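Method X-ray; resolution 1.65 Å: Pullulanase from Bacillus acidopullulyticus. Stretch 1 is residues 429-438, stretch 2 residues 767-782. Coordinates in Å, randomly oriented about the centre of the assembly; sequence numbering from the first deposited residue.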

ATOM      1  N   ASN A 429      13.638   6.549 -15.450  1.00 12.37           N
ATOM      2  CA  ASN A 429      13.739   5.690 -14.279  1.00 11.13           C
ATOM      3  C   ASN A 429      13.204   6.449 -13.066  1.00 10.51           C
ATOM      4  O   ASN A 429      13.339   7.665 -13.019  1.00 11.92           O
ATOM      5  CB  ASN A 429      15.204   5.288 -14.039  1.00 11.18           C
ATOM      6  CG  ASN A 429      15.335   4.172 -13.031  1.00 13.43           C
ATOM      7  OD1 ASN A 429      15.315   4.395 -11.805  1.00 12.02           O
ATOM      8  ND2 ASN A 429      15.425   2.940 -13.537  1.00 14.11           N
ATOM      9  N   PRO A 430      12.603   5.748 -12.093  1.00 10.53           N
ATOM     10  CA  PRO A 430      12.099   6.479 -10.904  1.00 11.10           C
ATOM     11  C   PRO A 430      13.144   7.319 -10.168  1.00 10.05           C
ATOM     12  O   PRO A 430      12.778   8.338  -9.554  1.00  9.67           O
ATOM     13  CB  PRO A 430      11.578   5.367 -10.004  1.00 11.11           C
ATOM     14  CG  PRO A 430      11.088   4.321 -11.021  1.00 11.54           C
ATOM     15  CD  PRO A 430      12.111   4.348 -12.120  1.00 10.01           C
ATOM     16  N   VAL A 431      14.422   6.918 -10.225  1.00 10.06           N
ATOM     17  CA  VAL A 431      15.486   7.692  -9.544  1.00  9.11           C
ATOM     18  C   VAL A 431      15.687   9.096 -10.123  1.00 10.28           C
ATOM     19  O   VAL A 431      16.409   9.909  -9.534  1.00 10.84           O
ATOM     20  CB  VAL A 431      16.866   6.961  -9.491  1.00  9.59           C
ATOM     21  CG1 VAL A 431      16.747   5.613  -8.744  1.00 11.25           C
ATOM     22  CG2 VAL A 431      17.497   6.775 -10.874  1.00  8.17           C
ATOM     23  N   ASP A 432      15.037   9.370 -11.258  1.00  9.17           N
ATOM     24  CA  ASP A 432      15.080  10.668 -11.911  1.00  9.61           C
ATOM     25  C   ASP A 432      13.998  11.626 -11.400  1.00  9.30           C
ATOM     26  O   ASP A 432      13.933  12.778 -11.861  1.00 10.96           O
ATOM     27  CB  ASP A 432      14.934  10.512 -13.436  1.00  8.80           C
ATOM     28  CG  ASP A 432      16.085   9.708 -14.046  1.00 13.85           C
ATOM     29  OD1 ASP A 432      17.212   9.795 -13.522  1.00 12.15           O
ATOM     30  OD2 ASP A 432      15.844   8.985 -15.024  1.00 13.91           O
ATOM     31  N   GLU A 433      13.162  11.167 -10.474  1.00 10.06           N
ATOM     32  CA  GLU A 433      12.130  12.053  -9.898  1.00  9.41           C
ATOM     33  C   GLU A 433      12.605  12.671  -8.589  1.00 10.95           C
ATOM     34  O   GLU A 433      13.360  12.056  -7.856  1.00 10.59           O
ATOM     35  CB  GLU A 433      10.813  11.300  -9.662  1.00 11.78           C
ATOM     36  CG  GLU A 433      10.175  10.807 -10.969  1.00 13.11           C
ATOM     37  CD  GLU A 433       8.686  10.580 -10.894  1.00 14.68           C
ATOM     38  OE1 GLU A 433       8.145  10.405  -9.780  1.00 12.87           O
ATOM     39  OE2 GLU A 433       8.043  10.583 -11.977  1.00 13.33           O
ATOM     40  N   VAL A 434      12.190  13.914  -8.342  1.00  9.12           N
ATOM     41  CA  VAL A 434      12.287  14.524  -7.003  1.00  9.27           C
ATOM     42  C   VAL A 434      10.856  14.881  -6.622  1.00 10.41           C
ATOM     43  O   VAL A 434      10.258  15.822  -7.180  1.00 11.27           O
ATOM     44  CB  VAL A 434      13.189  15.770  -6.966  1.00  9.33           C
ATOM     45  CG1 VAL A 434      13.376  16.200  -5.500  1.00  9.75           C
ATOM     46  CG2 VAL A 434      14.552  15.454  -7.566  1.00 11.45           C
ATOM     47  N   ILE A 435      10.323  14.108  -5.680  1.00  8.75           N
ATOM     48  CA  ILE A 435       8.889  14.077  -5.415  1.00  8.77           C
ATOM     49  C   ILE A 435       8.543  15.057  -4.279  1.00  9.85           C
ATOM     50  O   ILE A 435       9.171  15.048  -3.230  1.00  8.68           O
ATOM     51  CB  ILE A 435       8.428  12.632  -5.086  1.00 11.08           C
ATOM     52  CG1 ILE A 435       8.700  11.707  -6.284  1.00  9.04           C
ATOM     53  CG2 ILE A 435       6.936  12.609  -4.753  1.00  9.22           C
ATOM     54  CD1 ILE A 435       8.491  10.203  -5.983  1.00 10.14           C
ATOM     55  N   TYR A 436       7.519  15.877  -4.497  1.00  9.41           N
ATOM     56  CA  TYR A 436       7.122  16.928  -3.563  1.00  8.71           C
ATOM     57  C   TYR A 436       5.674  16.688  -3.143  1.00  9.24           C
ATOM     58  O   TYR A 436       4.754  16.852  -3.948  1.00  9.33           O
ATOM     59  CB  TYR A 436       7.270  18.265  -4.293  1.00  7.18           C
ATOM     60  CG  TYR A 436       6.996  19.549  -3.529  1.00  7.52           C
ATOM     61  CD1 TYR A 436       5.731  20.127  -3.541  1.00  7.75           C
ATOM     62  CD2 TYR A 436       8.030  20.227  -2.877  1.00  9.10           C
ATOM     63  CE1 TYR A 436       5.475  21.340  -2.890  1.00 10.54           C
ATOM     64  CE2 TYR A 436       7.795  21.447  -2.218  1.00  9.39           C
ATOM     65  CZ  TYR A 436       6.529  22.002  -2.245  1.00 11.57           C
ATOM     66  OH  TYR A 436       6.309  23.214  -1.620  1.00 11.68           O
ATOM     67  N   GLU A 437       5.472  16.274  -1.892  1.00 10.45           N
ATOM     68  CA  GLU A 437       4.119  15.949  -1.395  1.00  9.10           C
ATOM     69  C   GLU A 437       3.318  17.207  -1.046  1.00 11.17           C
ATOM     70  O   GLU A 437       3.800  18.073  -0.311  1.00 10.69           O
ATOM     71  CB  GLU A 437       4.194  15.038  -0.164  1.00 12.94           C
ATOM     72  CG  GLU A 437       2.810  14.536   0.319  1.00 10.24           C
ATOM     73  CD  GLU A 437       2.928  13.651   1.575  1.00 13.97           C
ATOM     74  OE1 GLU A 437       3.765  13.942   2.459  1.00 12.17           O
ATOM     75  OE2 GLU A 437       2.165  12.683   1.688  1.00 14.31           O
ATOM     76  N   ALA A 438       2.101  17.322  -1.569  1.00  9.17           N
ATOM     77  CA  ALA A 438       1.268  18.501  -1.289  1.00 10.13           C
ATOM     78  C   ALA A 438      -0.214  18.138  -1.224  1.00 10.68           C
ATOM     79  O   ALA A 438      -0.696  17.338  -2.019  1.00 12.41           O
ATOM     80  CB  ALA A 438       1.494  19.586  -2.372  1.00 10.56           C
ATOM     81  N   VAL A 767      19.071  13.139   1.765  1.00  8.02           N
ATOM     82  CA  VAL A 767      18.013  12.657   0.872  1.00 10.72           C
ATOM     83  C   VAL A 767      18.324  13.004  -0.597  1.00 12.41           C
ATOM     84  O   VAL A 767      18.214  12.148  -1.492  1.00 11.73           O
ATOM     85  CB  VAL A 767      16.619  13.167   1.295  1.00 11.77           C
ATOM     86  CG1 VAL A 767      15.551  12.785   0.223  1.00  9.50           C
ATOM     87  CG2 VAL A 767      16.229  12.591   2.653  1.00 11.17           C
ATOM     88  N   PHE A 768      18.748  14.243  -0.848  1.00 10.19           N
ATOM     89  CA  PHE A 768      18.961  14.705  -2.224  1.00  9.20           C
ATOM     90  C   PHE A 768      20.244  14.175  -2.872  1.00 10.87           C
ATOM     91  O   PHE A 768      20.376  14.224  -4.115  1.00 13.90           O
ATOM     92  CB  PHE A 768      18.964  16.239  -2.286  1.00  7.92           C
ATOM     93  CG  PHE A 768      17.652  16.883  -1.861  1.00  9.84           C
ATOM     94  CD1 PHE A 768      16.424  16.351  -2.267  1.00 13.07           C
ATOM     95  CD2 PHE A 768      17.664  18.038  -1.094  1.00 12.86           C
ATOM     96  CE1 PHE A 768      15.213  16.982  -1.908  1.00 16.46           C
ATOM     97  CE2 PHE A 768      16.480  18.673  -0.712  1.00 13.20           C
ATOM     98  CZ  PHE A 768      15.249  18.150  -1.135  1.00 13.97           C
ATOM     99  N   THR A 769      21.193  13.683  -2.066  1.00  8.73           N
ATOM    100  CA  THR A 769      22.477  13.227  -2.634  1.00  8.33           C
ATOM    101  C   THR A 769      22.691  11.712  -2.557  1.00  8.99           C
ATOM    102  O   THR A 769      23.741  11.216  -3.007  1.00 10.73           O
ATOM    103  CB  THR A 769      23.698  13.972  -2.027  1.00  9.07           C
ATOM    104  OG1 THR A 769      23.684  13.863  -0.599  1.00 10.22           O
ATOM    105  CG2 THR A 769      23.676  15.440  -2.440  1.00  8.46           C
ATOM    106  N   SER A 770      21.706  10.998  -2.006  1.00 11.29           N
ATOM    107  CA  SER A 770      21.740   9.526  -1.908  1.00 11.08           C
ATOM    108  C   SER A 770      21.222   8.897  -3.202  1.00 12.13           C
ATOM    109  O   SER A 770      20.330   9.451  -3.869  1.00  9.88           O
ATOM    110  CB  SER A 770      20.870   9.052  -0.748  1.00 12.94           C
ATOM    111  OG  SER A 770      21.491   9.359   0.501  1.00 11.14           O
ATOM    112  N   GLN A 771      21.762   7.734  -3.555  1.00  9.30           N
ATOM    113  CA  GLN A 771      21.154   6.937  -4.635  1.00 10.15           C
ATOM    114  C   GLN A 771      19.740   6.518  -4.224  1.00  9.63           C
ATOM    115  O   GLN A 771      19.482   6.259  -3.045  1.00  9.49           O
ATOM    116  CB  GLN A 771      22.001   5.689  -4.941  1.00 10.24           C
ATOM    117  CG  GLN A 771      23.475   5.993  -5.270  1.00 12.35           C
ATOM    118  CD  GLN A 771      23.642   6.799  -6.550  1.00 11.50           C
ATOM    119  OE1 GLN A 771      22.994   6.524  -7.558  1.00 12.00           O
ATOM    120  NE2 GLN A 771      24.519   7.800  -6.512  1.00  9.36           N
ATOM    121  N   GLY A 772      18.826   6.438  -5.194  1.00 10.48           N
ATOM    122  CA  GLY A 772      17.430   6.140  -4.889  1.00 10.05           C
ATOM    123  C   GLY A 772      16.498   7.247  -5.360  1.00  9.39           C
ATOM    124  O   GLY A 772      16.872   8.084  -6.209  1.00  9.00           O
ATOM    125  N   VAL A 773      15.273   7.227  -4.833  1.00  9.67           N
ATOM    126  CA  VAL A 773      14.253   8.198  -5.235  1.00  9.34           C
ATOM    127  C   VAL A 773      14.000   9.220  -4.131  1.00  8.10           C
ATOM    128  O   VAL A 773      13.392   8.884  -3.119  1.00 12.17           O
ATOM    129  CB  VAL A 773      12.904   7.527  -5.606  1.00  8.53           C
ATOM    130  CG1 VAL A 773      11.944   8.588  -6.192  1.00 11.68           C
ATOM    131  CG2 VAL A 773      13.131   6.367  -6.613  1.00 11.31           C
ATOM    132  N   PRO A 774      14.456  10.470  -4.316  1.00 10.19           N
ATOM    133  CA  PRO A 774      14.252  11.421  -3.217  1.00  8.89           C
ATOM    134  C   PRO A 774      12.815  11.948  -3.128  1.00 11.10           C
ATOM    135  O   PRO A 774      12.225  12.327  -4.147  1.00 10.90           O
ATOM    136  CB  PRO A 774      15.209  12.563  -3.567  1.00  8.46           C
ATOM    137  CG  PRO A 774      15.301  12.509  -5.076  1.00 11.44           C
ATOM    138  CD  PRO A 774      15.309  11.030  -5.379  1.00  9.44           C
ATOM    139  N   PHE A 775      12.304  12.045  -1.903  1.00  9.65           N
ATOM    140  CA  PHE A 775      10.935  12.504  -1.647  1.00 10.38           C
ATOM    141  C   PHE A 775      11.034  13.520  -0.532  1.00  9.76           C
ATOM    142  O   PHE A 775      11.840  13.336   0.412  1.00 10.17           O
ATOM    143  CB  PHE A 775      10.100  11.295  -1.160  1.00 10.29           C
ATOM    144  CG  PHE A 775       8.754  11.655  -0.558  1.00 10.72           C
ATOM    145  CD1 PHE A 775       7.578  11.516  -1.302  1.00 10.62           C
ATOM    146  CD2 PHE A 775       8.658  12.090   0.763  1.00  9.90           C
ATOM    147  CE1 PHE A 775       6.329  11.805  -0.731  1.00 11.88           C
ATOM    148  CE2 PHE A 775       7.427  12.396   1.331  1.00  9.53           C
ATOM    149  CZ  PHE A 775       6.257  12.269   0.573  1.00 10.39           C
ATOM    150  N   MET A 776      10.228  14.576  -0.621  1.00 10.48           N
ATOM    151  CA  MET A 776      10.152  15.559   0.477  1.00 11.36           C
ATOM    152  C   MET A 776       8.706  15.957   0.734  1.00 11.94           C
ATOM    153  O   MET A 776       7.881  16.018  -0.203  1.00  9.78           O
ATOM    154  CB  MET A 776      11.002  16.801   0.163  1.00 13.85           C
ATOM    155  CG  MET A 776      10.537  17.593  -1.074  1.00 12.03           C
ATOM    156  SD  MET A 776      11.494  19.068  -1.447  1.00 11.63           S
ATOM    157  CE  MET A 776      10.979  20.159  -0.112  1.00 15.86           C
ATOM    158  N   GLN A 777       8.400  16.228   2.005  1.00  9.97           N
ATOM    159  CA  GLN A 777       7.112  16.817   2.349  1.00  9.50           C
ATOM    160  C   GLN A 777       7.106  18.268   1.866  1.00 10.42           C
ATOM    161  O   GLN A 777       7.980  19.053   2.218  1.00  9.59           O
ATOM    162  CB  GLN A 777       6.885  16.806   3.866  1.00 10.18           C
ATOM    163  CG  GLN A 777       5.465  17.311   4.221  1.00 10.48           C
ATOM    164  CD  GLN A 777       5.143  17.390   5.706  1.00 13.21           C
ATOM    165  OE1 GLN A 777       3.983  17.606   6.057  1.00 13.87           O
ATOM    166  NE2 GLN A 777       6.150  17.245   6.584  1.00 12.25           N
ATOM    167  N   GLY A 778       6.123  18.623   1.045  1.00  9.01           N
ATOM    168  CA  GLY A 778       6.030  19.998   0.549  1.00  8.33           C
ATOM    169  C   GLY A 778       6.018  20.999   1.698  1.00 10.04           C
ATOM    170  O   GLY A 778       5.340  20.813   2.694  1.00  9.12           O
ATOM    171  N   GLY A 779       6.810  22.048   1.565  1.00  8.49           N
ATOM    172  CA  GLY A 779       6.851  23.089   2.584  1.00 10.99           C
ATOM    173  C   GLY A 779       8.039  22.958   3.500  1.00 11.07           C
ATOM    174  O   GLY A 779       8.349  23.887   4.226  1.00  9.35           O
ATOM    175  N   GLU A 780       8.739  21.827   3.468  1.00 10.15           N
ATOM    176  CA  GLU A 780       9.939  21.710   4.322  1.00  9.59           C
ATOM    177  C   GLU A 780      11.011  22.742   3.935  1.00 10.17           C
ATOM    178  O   GLU A 780      11.806  23.167   4.789  1.00  9.72           O
ATOM    179  CB  GLU A 780      10.521  20.285   4.295  1.00 12.44           C
ATOM    180  CG  GLU A 780       9.608  19.166   4.825  1.00 11.72           C
ATOM    181  CD  GLU A 780       9.192  19.319   6.285  1.00 14.30           C
ATOM    182  OE1 GLU A 780       8.487  20.291   6.650  1.00 13.33           O
ATOM    183  OE2 GLU A 780       9.543  18.413   7.055  1.00 13.87           O
ATOM    184  N   GLU A 781      11.008  23.152   2.662  1.00  9.54           N
ATOM    185  CA  GLU A 781      11.949  24.148   2.118  1.00 10.65           C
ATOM    186  C   GLU A 781      11.710  25.551   2.696  1.00 11.10           C
ATOM    187  O   GLU A 781      12.542  26.429   2.518  1.00  9.89           O
ATOM    188  CB  GLU A 781      11.872  24.170   0.581  1.00  9.94           C
ATOM    189  CG  GLU A 781      10.592  24.814   0.021  1.00  8.33           C
ATOM    190  CD  GLU A 781       9.325  23.942   0.055  1.00  9.56           C
ATOM    191  OE1 GLU A 781       9.342  22.768   0.509  1.00 10.16           O
ATOM    192  OE2 GLU A 781       8.297  24.454  -0.428  1.00 11.24           O
ATOM    193  N   MET A 782      10.579  25.750   3.385  1.00  7.94           N
ATOM    194  CA  MET A 782      10.336  26.998   4.103  1.00 10.37           C
ATOM    195  C   MET A 782      10.025  26.785   5.589  1.00 10.26           C
ATOM    196  O   MET A 782       9.359  27.623   6.224  1.00 11.66           O
ATOM    197  CB  MET A 782       9.232  27.810   3.408  1.00  9.06           C
ATOM    198  CG  MET A 782       7.864  27.096   3.321  1.00 11.91           C
ATOM    199  SD  MET A 782       6.686  28.167   2.452  1.00 13.23           S
ATOM    200  CE  MET A 782       5.300  27.051   2.296  1.00 16.05           C
TER
HETATM  201  O   HOH W   1       3.098  19.306   2.310  1.00 11.66           O

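The shortest polar contact joins two side chains: Tyr 436 OH donates to Glu 781 OE2 at 2.6 Å. It is reached by a chi1 of t at Tyr 436, which carries the ring along to the turn that follows the second strand. The same carboxylate serves that turn, since Glu 781 OE1 accepts from Gly 779 N at 2.8 Å. One buried acid thus ties the phenol and the turn backbone together, and the phenol gives it a proton donor where solvent is scarce.

The backbone supplies the rest of the polar framework. Strand 435-438 runs parallel to strand 773-777, and the hydrogen bonds alternate as a parallel pair requires. Ile 435 N donates to Pro 774 O at 3.0 Å, Ile 435 O accepts from Met 776 N at 2.9 Å, and Glu 437 N donates to Met 776 O at 3.0 Å. The ladder closes where Gly 778 N meets Glu 437 O at 2.7 Å, with a more bent angle than the others. A water sits at this end, its O 3.0 Å from Glu 437 O and 2.7 Å from Gly 778 O. Pro 774 supplies its carbonyl but has no N-H to offer; on that side its CD lies 3.3 Å from Glu 433 O.

Gly 778 follows the strand as the second residue of a type II turn from Gln 777 to Glu 780. Its CA lies over the face of the Tyr 436 ring, 3.6 Å from the centroid, and a CB here would clash with Glu 437 O and Tyr 436 CE1. Gly 779 is glycine for a local reason: at its backbone angles a CB would jam against the preceding carbonyl. Met 776 shares its sheet face with Tyr 436 and brings its sulfur to the ring edge, SD lying 3.9 Å from Tyr 436 CD2.

On the other face are Ile 435, Phe 775, Glu 437 and Gln 777. Ile 435 CG2 packs 3.7 Å from Phe 775 CD1, while the far end of that ring reaches Glu 437, CZ to CB 3.5 Å. The aliphatic part of Glu 437 can therefore line an apolar surface while its OE1 is hydrogen-bonded elsewhere in the structure.

Before the ladder, apolar side chains pack together. Val 773 CG1 touches Ile 435 CD1 at 3.8 Å, and its CG2 lies 3.9 Å from Pro 430 CB. Val 434 CG2 meets Pro 774 CG at 3.9 Å, and its CG1 approaches Phe 768 CE1 at 4.1 Å. In all, 755 Å² is buried, summed over both sides.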